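PDB 2W8D: processed glycerol phosphate lipoteichoic acid synthase 2 from Bacillus subtilis, which belongs to the sulfatase family of the alkaline phosphatase clan and holds a bound magnesium ion. Local coordinates for residues D19-V24 and I317-G322; V34-L39 and V311-T316; F70-F75 and S333-K338. All coordinates share one frame; numbering follows the deposited sequence.

Contact 1: residues D19-V24 and I317-G322; sequences DVPNNV and ILHLLG
The imidazole ring of His319 carries the pyrrolidine of Pro21 on one face and has the carbonyl oxygen of Asp19 near its plane at one edge. This is a CH-pi contact, made between the loop after helix 6-17 and the last turn of helix 313-320. Pro21 CG stands almost directly over the ring, 3.8 Å from the centroid of His319 and only 10° off its normal. Pro21 CB leans in beside it, 3.9 Å from His319 ND1, so one flank of the proline lies across the imidazole. At the rim, Asp19 O is 4.1 Å from His319 CE1, close enough to touch but not a hydrogen bond. The first torsion of His319, -71°, sets CG anti to the carbonyl carbon and swings the ring out from the helix under the proline.

Neither nitrogen of the ring is left to the loop. ND1 bonds to OD2 of Asp334 and NE2 to OG1 of Thr325, and the two bonds together should hold the rotation of the ring, with the face turned to Pro21. The carboxylate beside ND1 probably steadies a proton there. Asp19, for its part, turns its carboxylate away from the helix and gives OD2 to Ser333.

Three residues past the histidine, Gly322 closes the helix in a Schellman motif, with a positive phi of 82°, and Gly322 N bonds to His319 O at 2.9 Å. One residue earlier, Leu321 N still makes its helical bond to Ile317 O, at 3.1 Å. The loop has its own local fold beyond the proline, an Asx turn in which Val24 N reaches Asn22 OD1 at 3.0 Å, arriving from above the carbonyl plane of that side-chain amide.

Contact 2: residues V34-L39 and V311-T316; sequences VIYVSL and VDVAPT
Tyr36 reaches from strand 34-39 towards Val313 near the start of helix 313-320, and the two side chains come at each other from opposite directions. The tight part is small. Val313 CG1 sits near the plane of the tyrosine ring, at its edge, 3.7 Å from Tyr36 OH and 3.9 Å from Tyr36 CE2. The first torsion of Val313, -173°, places this methyl anti to the backbone N, and it alone of the two valine branches makes the contact.

Elsewhere the fit is looser. Tyr36 OH comes only within 4.3 Å of Ala314 CA, and the backbones stay well apart, with 10.6 Å between the CA atoms of Tyr36 and Val313. No hydrogen bond crosses, and no side faces solvent, since all three residues are buried. Thr316 OG1 donates to Asp312 O at 2.7 Å, four residues earlier.

The strand lies between parallel neighbours 189-194 and 251-257, and it leads into Glu40, a magnesium ligand. Tyr36 lies in the layer between this sheet and helix 313-320, where Ile317 also packs against it, while Ile35 and Val37 point to the other face and pack on Phe238 of helix 219-244, giving an alpha/beta/alpha sandwich.

Contact 3: residues F70-F75 and S333-K338; sequences FYFDNF and SDILSK
Phe72 meets Ile335 and Phe70 meets Leu336, two aromatic rings of the strand set against two branched side chains of a turn. Phe72 CE1 lies 3.7 Å from Ile335 CG2, the methyl approaching the ring at a slant. With chi1 at -48°, Ile335 keeps CG1 beside the backbone N and CG2 anti to it, which carries this methyl to Phe72. Leu336 holds Phe70 with both of its methyls: CD1 is 4.0 Å from Phe70 CZ, and CD2 is 4.0 Å from Phe70 CE1. The CD2 methyl also stands at the edge of Phe72, a longer approach of 4.4 Å to Phe72 CE1, so the leucine bridges the two rings.

A type I turn from Asp334 to Ser337 presents the pair, with Ser337 N bonded to Asp334 O at 3.1 Å. An Asx turn reinforces it: Leu336 N reaches Asp334 OD1 at 2.8 Å, well above the carboxylate plane. Further out, Ile335 N bonds to Thr316 OG1, which fastens the turn to helix 313-320. The phenylalanines are placed by antiparallel pairing of their strand with strand 292-296.

With no hydrogen bond across, the two segments are joined by apolar burial alone; polar atoms shape the turn from behind, and only carbon is offered to the rings.

Overall arrangement
Helix 313-320 ties the three together: contact 2 uses its start, contact 1 its end, and the turn of contact 3 is fastened to its flank. Contact 2 is the most central, about 6 Å from the chain's centre to its own, and contact 3 is also buried; contact 1 lies farther out and is only partly buried. Chemistry follows place. The inner two join side chains through apolar packing, whereas contact 1 lays a proline on a histidine whose nitrogens are hydrogen-bonded. A further polar link runs from Asp312 of contact 2 to Ser333 of contact 3, so residues 333-338 stitch the loop after helix 6-17 to the helix over the central sheet.

Contact 1: residues D19-V24 and I317-G322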
ATOM      1  N   ASP A  19      13.729  -4.437 -14.023  1.00 29.79           N
ATOM      2  CA  ASP A  19      13.277  -3.420 -14.942  1.00 29.03           C
ATOM      3  C   ASP A  19      13.970  -2.100 -14.559  1.00 28.51           C
ATOM      4  O   ASP A  19      13.686  -1.527 -13.500  1.00 28.48           O
ATOM      5  CB  ASP A  19      11.732  -3.340 -14.926  1.00 28.71           C
ATOM      6  CG  ASP A  19      11.048  -4.701 -15.280  1.00 28.53           C
ATOM      7  OD1 ASP A  19      11.506  -5.429 -16.197  1.00 25.57           O
ATOM      8  OD2 ASP A  19      10.026  -5.039 -14.638  1.00 27.64           O
ATOM      9  N   VAL A  20      14.895  -1.651 -15.416  1.00 27.75           N
ATOM     10  CA  VAL A  20      15.779  -0.497 -15.128  1.00 27.01           C
ATOM     11  C   VAL A  20      15.005   0.838 -15.008  1.00 26.46           C
ATOM     12  O   VAL A  20      13.908   0.955 -15.549  1.00 26.40           O
ATOM     13  CB  VAL A  20      16.941  -0.358 -16.170  1.00 26.79           C
ATOM     14  CG1 VAL A  20      17.693  -1.661 -16.330  1.00 26.67           C
ATOM     15  CG2 VAL A  20      16.413   0.109 -17.504  1.00 26.93           C
ATOM     16  N   PRO A  21      15.575   1.835 -14.289  1.00 25.79           N
ATOM     17  CA  PRO A  21      14.900   3.117 -14.021  1.00 24.90           C
ATOM     18  C   PRO A  21      14.786   4.083 -15.210  1.00 24.29           C
ATOM     19  O   PRO A  21      15.687   4.164 -16.036  1.00 23.92           O
ATOM     20  CB  PRO A  21      15.772   3.755 -12.933  1.00 25.05           C
ATOM     21  CG  PRO A  21      16.641   2.634 -12.392  1.00 25.32           C
ATOM     22  CD  PRO A  21      16.851   1.728 -13.547  1.00 25.69           C
ATOM     23  N   ASN A  22      13.654   4.792 -15.266  1.00 23.66           N
ATOM     24  CA  ASN A  22      13.379   5.912 -16.169  1.00 22.66           C
ATOM     25  C   ASN A  22      14.228   7.136 -15.741  1.00 22.29           C
ATOM     26  O   ASN A  22      14.015   7.666 -14.641  1.00 21.94           O
ATOM     27  CB  ASN A  22      11.881   6.218 -16.042  1.00 22.41           C
ATOM     28  CG  ASN A  22      11.360   7.230 -17.073  1.00 22.79           C
ATOM     29  OD1 ASN A  22      12.114   7.993 -17.695  1.00 21.16           O
ATOM     30  ND2 ASN A  22      10.034   7.257 -17.224  1.00 20.06           N
ATOM     31  N   ASN A  23      15.185   7.587 -16.569  1.00 21.36           N
ATOM     32  CA  ASN A  23      15.984   8.755 -16.153  1.00 21.28           C
ATOM     33  C   ASN A  23      15.231  10.084 -16.130  1.00 20.98           C
ATOM     34  O   ASN A  23      15.720  11.061 -15.571  1.00 20.88           O
ATOM     35  CB  ASN A  23      17.334   8.908 -16.879  1.00 21.42           C
ATOM     36  CG  ASN A  23      18.369   9.709 -16.031  1.00 22.56           C
ATOM     37  OD1 ASN A  23      18.303   9.714 -14.785  1.00 21.83           O
ATOM     38  ND2 ASN A  23      19.320  10.391 -16.707  1.00 21.45           N
ATOM     39  N   VAL A  24      14.041  10.119 -16.718  1.00 20.56           N
ATOM     40  CA  VAL A  24      13.142  11.248 -16.514  1.00 19.99           C
ATOM     41  C   VAL A  24      12.808  11.388 -15.029  1.00 19.30           C
ATOM     42  O   VAL A  24      12.556  12.498 -14.546  1.00 20.15           O
ATOM     43  CB  VAL A  24      11.841  11.091 -17.319  1.00 20.54           C
ATOM     44  CG1 VAL A  24      10.770  12.072 -16.841  1.00 20.54           C
ATOM     45  CG2 VAL A  24      12.124  11.279 -18.818  1.00 19.96           C
ATOM     46  N   ILE A 317       9.559   4.173  -5.447  1.00 16.26           N
ATOM     47  CA  ILE A 317       9.968   5.168  -4.476  1.00 16.33           C
ATOM     48  C   ILE A 317      11.463   5.247  -4.351  1.00 17.05           C
ATOM     49  O   ILE A 317      12.024   6.331  -4.360  1.00 17.85           O
ATOM     50  CB  ILE A 317       9.376   4.856  -3.107  1.00 16.31           C
ATOM     51  CG1 ILE A 317       7.846   4.834  -3.210  1.00 15.59           C
ATOM     52  CG2 ILE A 317       9.866   5.860  -2.052  1.00 16.50           C
ATOM     53  CD1 ILE A 317       7.264   6.031  -3.965  1.00 14.18           C
ATOM     54  N   LEU A 318      12.114   4.098  -4.235  1.00 17.51           N
ATOM     55  CA  LEU A 318      13.562   4.054  -4.127  1.00 17.88           C
ATOM     56  C   LEU A 318      14.210   4.702  -5.349  1.00 17.51           C
ATOM     57  O   LEU A 318      15.111   5.517  -5.212  1.00 17.78           O
ATOM     58  CB  LEU A 318      14.033   2.614  -3.939  1.00 17.86           C
ATOM     59  CG  LEU A 318      14.673   2.153  -2.629  1.00 20.09           C
ATOM     60  CD1 LEU A 318      14.614   3.140  -1.440  1.00 21.93           C
ATOM     61  CD2 LEU A 318      14.178   0.784  -2.259  1.00 22.29           C
ATOM     62  N   HIS A 319      13.700   4.366  -6.531  1.00 17.51           N
ATOM     63  CA  HIS A 319      14.160   4.951  -7.783  1.00 17.12           C
ATOM     64  C   HIS A 319      14.008   6.456  -7.798  1.00 16.63           C
ATOM     65  O   HIS A 319      14.956   7.147  -8.151  1.00 16.53           O
ATOM     66  CB  HIS A 319      13.515   4.279  -9.008  1.00 16.53           C
ATOM     67  CG  HIS A 319      14.023   2.889  -9.245  1.00 18.37           C
ATOM     68  ND1 HIS A 319      13.507   2.051 -10.212  1.00 17.75           N
ATOM     69  CD2 HIS A 319      14.990   2.176  -8.609  1.00 17.94           C
ATOM     70  CE1 HIS A 319      14.137   0.891 -10.171  1.00 16.46           C
ATOM     71  NE2 HIS A 319      15.045   0.943  -9.211  1.00 18.21           N
ATOM     72  N   LEU A 320      12.849   6.953  -7.367  1.00 16.67           N
ATOM     73  CA  LEU A 320      12.631   8.397  -7.250  1.00 17.20           C
ATOM     74  C   LEU A 320      13.709   9.045  -6.358  1.00 17.84           C
ATOM     75  O   LEU A 320      14.160  10.162  -6.635  1.00 17.99           O
ATOM     76  CB  LEU A 320      11.227   8.714  -6.725  1.00 16.64           C
ATOM     77  CG  LEU A 320      10.057   8.720  -7.728  1.00 16.58           C
ATOM     78  CD1 LEU A 320       8.716   8.664  -7.005  1.00 14.07           C
ATOM     79  CD2 LEU A 320      10.093   9.926  -8.648  1.00 14.92           C
ATOM     80  N   LEU A 321      14.149   8.322  -5.328  1.00 18.32           N
ATOM     81  CA  LEU A 321      15.163   8.835  -4.393  1.00 19.02           C
ATOM     82  C   LEU A 321      16.587   8.642  -4.886  1.00 19.46           C
ATOM     83  O   LEU A 321      17.552   8.992  -4.202  1.00 19.88           O
ATOM     84  CB  LEU A 321      15.009   8.170  -3.027  1.00 18.99           C
ATOM     85  CG  LEU A 321      13.752   8.421  -2.201  1.00 17.77           C
ATOM     86  CD1 LEU A 321      13.732   7.427  -1.047  1.00 16.54           C
ATOM     87  CD2 LEU A 321      13.757   9.840  -1.670  1.00 18.19           C
ATOM     88  N   GLY A 322      16.729   8.079  -6.074  1.00 20.25           N
ATOM     89  CA  GLY A 322      18.062   7.895  -6.638  1.00 20.89           C
ATOM     90  C   GLY A 322      18.767   6.658  -6.119  1.00 21.43           C
ATOM     91  O   GLY A 322      19.969   6.547  -6.253  1.00 21.08           O
TER

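Contact 2: residues V34-L39 and V311-T316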
ATOM      1  N   VAL A  34      10.180  10.774   3.102  1.00 14.20           N
ATOM      2  CA  VAL A  34       9.119   9.956   2.593  1.00 14.23           C
ATOM      3  C   VAL A  34       8.072   9.918   3.701  1.00 14.47           C
ATOM      4  O   VAL A  34       8.408   9.730   4.875  1.00 14.12           O
ATOM      5  CB  VAL A  34       9.609   8.491   2.283  1.00 14.90           C
ATOM      6  CG1 VAL A  34       8.425   7.568   1.831  1.00 13.59           C
ATOM      7  CG2 VAL A  34      10.767   8.488   1.279  1.00 13.32           C
ATOM      8  N   ILE A  35       6.805  10.095   3.314  1.00 14.02           N
ATOM      9  CA  ILE A  35       5.672   9.970   4.219  1.00 12.79           C
ATOM     10  C   ILE A  35       4.682   8.984   3.553  1.00 13.31           C
ATOM     11  O   ILE A  35       4.071   9.295   2.532  1.00 13.07           O
ATOM     12  CB  ILE A  35       4.995  11.360   4.451  1.00 12.34           C
ATOM     13  CG1 ILE A  35       5.936  12.348   5.168  1.00 11.00           C
ATOM     14  CG2 ILE A  35       3.682  11.211   5.210  1.00 13.44           C
ATOM     15  CD1 ILE A  35       5.451  13.815   5.180  1.00  5.35           C
ATOM     16  N   TYR A  36       4.539   7.786   4.107  1.00 12.75           N
ATOM     17  CA  TYR A  36       3.549   6.873   3.583  1.00 13.54           C
ATOM     18  C   TYR A  36       2.280   7.083   4.381  1.00 13.14           C
ATOM     19  O   TYR A  36       2.343   7.296   5.602  1.00 14.85           O
ATOM     20  CB  TYR A  36       3.995   5.405   3.754  1.00 13.92           C
ATOM     21  CG  TYR A  36       4.804   4.813   2.650  1.00 15.05           C
ATOM     22  CD1 TYR A  36       6.187   4.944   2.619  1.00 16.86           C
ATOM     23  CD2 TYR A  36       4.197   4.033   1.669  1.00 20.33           C
ATOM     24  CE1 TYR A  36       6.959   4.341   1.613  1.00 18.29           C
ATOM     25  CE2 TYR A  36       4.954   3.424   0.652  1.00 21.39           C
ATOM     26  CZ  TYR A  36       6.337   3.596   0.639  1.00 21.89           C
ATOM     27  OH  TYR A  36       7.075   3.007  -0.358  1.00 24.55           O
ATOM     28  N   VAL A  37       1.140   6.981   3.712  1.00 12.87           N
ATOM     29  CA  VAL A  37      -0.173   6.930   4.362  1.00 12.62           C
ATOM     30  C   VAL A  37      -0.975   5.740   3.866  1.00 13.71           C
ATOM     31  O   VAL A  37      -1.252   5.632   2.681  1.00 14.77           O
ATOM     32  CB  VAL A  37      -1.032   8.184   4.101  1.00 12.54           C
ATOM     33  CG1 VAL A  37      -2.324   8.079   4.892  1.00  9.34           C
ATOM     34  CG2 VAL A  37      -0.230   9.469   4.456  1.00  8.10           C
ATOM     35  N   SER A  38      -1.328   4.847   4.782  1.00 14.08           N
ATOM     36  CA  SER A  38      -2.185   3.727   4.487  1.00 14.58           C
ATOM     37  C   SER A  38      -3.626   4.144   4.708  1.00 15.10           C
ATOM     38  O   SER A  38      -4.034   4.403   5.841  1.00 15.73           O
ATOM     39  CB  SER A  38      -1.821   2.554   5.410  1.00 13.97           C
ATOM     40  OG  SER A  38      -2.827   1.556   5.424  1.00 16.48           O
ATOM     41  N   LEU A  39      -4.392   4.195   3.614  1.00 16.30           N
ATOM     42  CA  LEU A  39      -5.811   4.605   3.576  1.00 15.85           C
ATOM     43  C   LEU A  39      -6.696   3.399   3.770  1.00 16.30           C
ATOM     44  O   LEU A  39      -6.969   2.655   2.811  1.00 18.00           O
ATOM     45  CB  LEU A  39      -6.114   5.213   2.219  1.00 15.62           C
ATOM     46  CG  LEU A  39      -5.241   6.405   1.829  1.00 17.61           C
ATOM     47  CD1 LEU A  39      -5.499   6.849   0.412  1.00 15.04           C
ATOM     48  CD2 LEU A  39      -5.458   7.574   2.784  1.00 17.16           C
ATOM     49  N   VAL A 311       3.595  -4.696  -4.581  1.00 17.36           N
ATOM     50  CA  VAL A 311       5.043  -4.999  -4.529  1.00 16.74           C
ATOM     51  C   VAL A 311       5.856  -4.043  -5.428  1.00 17.31           C
ATOM     52  O   VAL A 311       7.095  -3.963  -5.331  1.00 16.18           O
ATOM     53  CB  VAL A 311       5.372  -6.489  -4.891  1.00 17.83           C
ATOM     54  CG1 VAL A 311       4.851  -7.492  -3.802  1.00 16.91           C
ATOM     55  CG2 VAL A 311       4.853  -6.845  -6.259  1.00 16.47           C
ATOM     56  N   ASP A 312       5.152  -3.317  -6.298  1.00 16.70           N
ATOM     57  CA  ASP A 312       5.799  -2.354  -7.174  1.00 16.96           C
ATOM     58  C   ASP A 312       6.091  -1.003  -6.509  1.00 16.63           C
ATOM     59  O   ASP A 312       6.887  -0.241  -7.032  1.00 17.09           O
ATOM     60  CB  ASP A 312       4.965  -2.114  -8.440  1.00 16.80           C
ATOM     61  CG  ASP A 312       4.648  -3.393  -9.204  1.00 16.98           C
ATOM     62  OD1 ASP A 312       5.415  -4.369  -9.124  1.00 19.37           O
ATOM     63  OD2 ASP A 312       3.654  -3.394  -9.943  1.00 15.67           O
ATOM     64  N   VAL A 313       5.458  -0.696  -5.378  1.00 16.46           N
ATOM     65  CA  VAL A 313       5.632   0.630  -4.760  1.00 16.59           C
ATOM     66  C   VAL A 313       7.065   0.931  -4.299  1.00 16.87           C
ATOM     67  O   VAL A 313       7.608   2.004  -4.602  1.00 18.22           O
ATOM     68  CB  VAL A 313       4.615   0.902  -3.616  1.00 16.74           C
ATOM     69  CG1 VAL A 313       4.712   2.361  -3.101  1.00 15.73           C
ATOM     70  CG2 VAL A 313       3.222   0.668  -4.093  1.00 15.49           C
ATOM     71  N   ALA A 314       7.678  -0.010  -3.604  1.00 16.81           N
ATOM     72  CA  ALA A 314       8.981   0.217  -2.961  1.00 17.34           C
ATOM     73  C   ALA A 314      10.084   0.602  -3.950  1.00 17.17           C
ATOM     74  O   ALA A 314      10.813   1.552  -3.681  1.00 17.01           O
ATOM     75  CB  ALA A 314       9.413  -1.000  -2.089  1.00 15.93           C
ATOM     76  N   PRO A 315      10.209  -0.143  -5.088  1.00 17.32           N
ATOM     77  CA  PRO A 315      11.176   0.264  -6.139  1.00 16.84           C
ATOM     78  C   PRO A 315      10.824   1.545  -6.879  1.00 17.57           C
ATOM     79  O   PRO A 315      11.714   2.208  -7.404  1.00 18.90           O
ATOM     80  CB  PRO A 315      11.158  -0.905  -7.122  1.00 16.94           C
ATOM     81  CG  PRO A 315       9.960  -1.792  -6.703  1.00 16.35           C
ATOM     82  CD  PRO A 315       9.781  -1.552  -5.257  1.00 15.90           C
ATOM     83  N   THR A 316       9.549   1.903  -6.956  1.00 17.36           N
ATOM     84  CA  THR A 316       9.185   3.145  -7.602  1.00 16.47           C
ATOM     85  C   THR A 316       9.806   4.261  -6.750  1.00 16.37           C
ATOM     86  O   THR A 316      10.525   5.138  -7.259  1.00 16.39           O
ATOM     87  CB  THR A 316       7.620   3.275  -7.718  1.00 17.16           C
ATOM     88  OG1 THR A 316       7.060   2.092  -8.331  1.00 17.40           O
ATOM     89  CG2 THR A 316       7.231   4.474  -8.512  1.00 12.57           C
TER

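Contact 3: residues F70-F75 and S333-K338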
ATOM      1  N   PHE A  70       1.086  12.106  -9.087  1.00 14.04           N
ATOM      2  CA  PHE A  70       0.986  10.833  -9.788  1.00 14.01           C
ATOM      3  C   PHE A  70      -0.201  10.138  -9.197  1.00 14.26           C
ATOM      4  O   PHE A  70      -0.271   9.962  -7.976  1.00 14.28           O
ATOM      5  CB  PHE A  70       2.153   9.891  -9.525  1.00 13.47           C
ATOM      6  CG  PHE A  70       3.480  10.318 -10.108  1.00 13.49           C
ATOM      7  CD1 PHE A  70       3.827   9.980 -11.401  1.00 13.35           C
ATOM      8  CD2 PHE A  70       4.428  10.943  -9.314  1.00 11.15           C
ATOM      9  CE1 PHE A  70       5.057  10.317 -11.907  1.00 12.96           C
ATOM     10  CE2 PHE A  70       5.666  11.275  -9.809  1.00 11.28           C
ATOM     11  CZ  PHE A  70       5.983  10.966 -11.103  1.00 12.86           C
ATOM     12  N   TYR A  71      -1.133   9.740 -10.050  1.00 14.82           N
ATOM     13  CA  TYR A  71      -2.234   8.898  -9.622  1.00 15.24           C
ATOM     14  C   TYR A  71      -2.270   7.667 -10.537  1.00 15.80           C
ATOM     15  O   TYR A  71      -2.116   7.803 -11.749  1.00 15.72           O
ATOM     16  CB  TYR A  71      -3.561   9.666  -9.683  1.00 15.69           C
ATOM     17  CG  TYR A  71      -4.763   8.778  -9.404  1.00 15.21           C
ATOM     18  CD1 TYR A  71      -4.889   8.136  -8.169  1.00 15.16           C
ATOM     19  CD2 TYR A  71      -5.745   8.558 -10.373  1.00 14.47           C
ATOM     20  CE1 TYR A  71      -5.965   7.319  -7.899  1.00 15.24           C
ATOM     21  CE2 TYR A  71      -6.844   7.709 -10.121  1.00 13.18           C
ATOM     22  CZ  TYR A  71      -6.932   7.098  -8.879  1.00 15.78           C
ATOM     23  OH  TYR A  71      -7.976   6.255  -8.574  1.00 19.33           O
ATOM     24  N   PHE A  72      -2.437   6.488  -9.933  1.00 15.69           N
ATOM     25  CA  PHE A  72      -2.449   5.209 -10.625  1.00 15.99           C
ATOM     26  C   PHE A  72      -3.829   4.571 -10.438  1.00 16.41           C
ATOM     27  O   PHE A  72      -4.185   4.175  -9.316  1.00 16.60           O
ATOM     28  CB  PHE A  72      -1.360   4.270 -10.060  1.00 15.65           C
ATOM     29  CG  PHE A  72       0.028   4.893  -9.996  1.00 14.95           C
ATOM     30  CD1 PHE A  72       0.977   4.627 -10.979  1.00 13.85           C
ATOM     31  CD2 PHE A  72       0.382   5.732  -8.953  1.00 13.08           C
ATOM     32  CE1 PHE A  72       2.247   5.196 -10.922  1.00 13.05           C
ATOM     33  CE2 PHE A  72       1.655   6.301  -8.893  1.00 12.47           C
ATOM     34  CZ  PHE A  72       2.583   6.029  -9.882  1.00 12.59           C
ATOM     35  N   ASP A  73      -4.588   4.462 -11.540  1.00 16.12           N
ATOM     36  CA  ASP A  73      -5.968   3.972 -11.528  1.00 16.04           C
ATOM     37  C   ASP A  73      -6.130   2.466 -11.874  1.00 15.39           C
ATOM     38  O   ASP A  73      -7.249   1.908 -11.854  1.00 14.82           O
ATOM     39  CB  ASP A  73      -6.838   4.862 -12.433  1.00 16.21           C
ATOM     40  CG  ASP A  73      -6.425   4.789 -13.893  1.00 17.67           C
ATOM     41  OD1 ASP A  73      -5.233   4.671 -14.218  1.00 21.26           O
ATOM     42  OD2 ASP A  73      -7.298   4.855 -14.748  1.00 23.94           O
ATOM     43  N   ASN A  74      -5.018   1.822 -12.198  1.00 14.64           N
ATOM     44  CA  ASN A  74      -4.984   0.380 -12.350  1.00 13.91           C
ATOM     45  C   ASN A  74      -3.964  -0.283 -11.397  1.00 13.69           C
ATOM     46  O   ASN A  74      -3.144  -1.100 -11.793  1.00 13.12           O
ATOM     47  CB  ASN A  74      -4.709   0.025 -13.794  1.00 13.97           C
ATOM     48  CG  ASN A  74      -5.820   0.429 -14.705  1.00 14.61           C
ATOM     49  OD1 ASN A  74      -6.999   0.197 -14.417  1.00 17.74           O
ATOM     50  ND2 ASN A  74      -5.463   1.012 -15.825  1.00 12.93           N
ATOM     51  N   PHE A  75      -4.045   0.087 -10.129  1.00 13.51           N
ATOM     52  CA  PHE A  75      -3.143  -0.405  -9.109  1.00 13.84           C
ATOM     53  C   PHE A  75      -3.954  -1.312  -8.176  1.00 13.73           C
ATOM     54  O   PHE A  75      -5.038  -0.960  -7.771  1.00 15.22           O
ATOM     55  CB  PHE A  75      -2.513   0.784  -8.365  1.00 13.36           C
ATOM     56  CG  PHE A  75      -1.720   0.396  -7.165  1.00 12.54           C
ATOM     57  CD1 PHE A  75      -0.399  -0.024  -7.286  1.00 12.01           C
ATOM     58  CD2 PHE A  75      -2.287   0.452  -5.910  1.00 11.73           C
ATOM     59  CE1 PHE A  75       0.342  -0.390  -6.170  1.00 11.88           C
ATOM     60  CE2 PHE A  75      -1.561   0.082  -4.772  1.00  9.20           C
ATOM     61  CZ  PHE A  75      -0.264  -0.336  -4.897  1.00 12.75           C
ATOM     62  N   SER A 333       8.256  -4.320  -9.575  1.00 18.05           N
ATOM     63  CA  SER A 333       8.856  -3.675 -10.716  1.00 18.33           C
ATOM     64  C   SER A 333       8.481  -2.197 -10.644  1.00 17.56           C
ATOM     65  O   SER A 333       7.327  -1.877 -10.498  1.00 17.49           O
ATOM     66  CB  SER A 333       8.319  -4.348 -11.985  1.00 18.44           C
ATOM     67  OG  SER A 333       8.603  -3.579 -13.140  1.00 21.36           O
ATOM     68  N   ASP A 334       9.476  -1.316 -10.660  1.00 17.48           N
ATOM     69  CA  ASP A 334       9.273   0.135 -10.703  1.00 16.42           C
ATOM     70  C   ASP A 334       8.213   0.492 -11.747  1.00 16.51           C
ATOM     71  O   ASP A 334       8.378   0.219 -12.935  1.00 16.39           O
ATOM     72  CB  ASP A 334      10.609   0.815 -11.026  1.00 15.78           C
ATOM     73  CG  ASP A 334      10.496   2.331 -11.245  1.00 15.18           C
ATOM     74  OD1 ASP A 334       9.439   2.948 -11.051  1.00 17.12           O
ATOM     75  OD2 ASP A 334      11.499   2.928 -11.638  1.00 12.83           O
ATOM     76  N   ILE A 335       7.130   1.108 -11.294  1.00 16.75           N
ATOM     77  CA  ILE A 335       6.033   1.465 -12.180  1.00 17.99           C
ATOM     78  C   ILE A 335       6.461   2.484 -13.221  1.00 18.61           C
ATOM     79  O   ILE A 335       5.987   2.449 -14.348  1.00 19.62           O
ATOM     80  CB  ILE A 335       4.768   1.946 -11.393  1.00 17.98           C
ATOM     81  CG1 ILE A 335       4.447   0.966 -10.270  1.00 15.41           C
ATOM     82  CG2 ILE A 335       3.535   2.038 -12.313  1.00 18.64           C
ATOM     83  CD1 ILE A 335       3.454   1.488  -9.223  1.00 13.89           C
ATOM     84  N   LEU A 336       7.389   3.375 -12.867  1.00 19.34           N
ATOM     85  CA  LEU A 336       7.807   4.418 -13.821  1.00 19.27           C
ATOM     86  C   LEU A 336       8.807   3.906 -14.845  1.00 18.97           C
ATOM     87  O   LEU A 336       9.137   4.615 -15.771  1.00 18.96           O
ATOM     88  CB  LEU A 336       8.350   5.667 -13.096  1.00 19.12           C
ATOM     89  CG  LEU A 336       7.311   6.233 -12.122  1.00 18.70           C
ATOM     90  CD1 LEU A 336       7.841   7.440 -11.342  1.00 17.48           C
ATOM     91  CD2 LEU A 336       5.995   6.549 -12.873  1.00 15.23           C
ATOM     92  N   SER A 337       9.285   2.678 -14.676  1.00 18.66           N
ATOM     93  CA  SER A 337      10.224   2.080 -15.622  1.00 18.86           C
ATOM     94  C   SER A 337       9.585   1.778 -16.975  1.00 19.26           C
ATOM     95  O   SER A 337       8.441   1.297 -17.034  1.00 18.84           O
ATOM     96  CB  SER A 337      10.798   0.789 -15.054  1.00 18.81           C
ATOM     97  OG  SER A 337      11.559   0.108 -16.033  1.00 18.25           O
ATOM     98  N   LYS A 338      10.329   2.030 -18.055  1.00 19.48           N
ATOM     99  CA  LYS A 338       9.851   1.686 -19.399  1.00 20.22           C
ATOM    100  C   LYS A 338       9.499   0.197 -19.535  1.00 20.42           C
ATOM    101  O   LYS A 338       8.505  -0.147 -20.172  1.00 20.37           O
ATOM    102  CB  LYS A 338      10.861   2.095 -20.485  1.00 20.15           C
ATOM    103  CG  LYS A 338      10.685   3.507 -21.049  1.00 21.04           C
ATOM    104  CD  LYS A 338      11.501   4.528 -20.240  1.00 23.71           C
ATOM    105  CE  LYS A 338      11.894   5.792 -21.048  1.00 24.64           C
ATOM    106  NZ  LYS A 338      10.820   6.828 -21.061  1.00 24.72           N
TER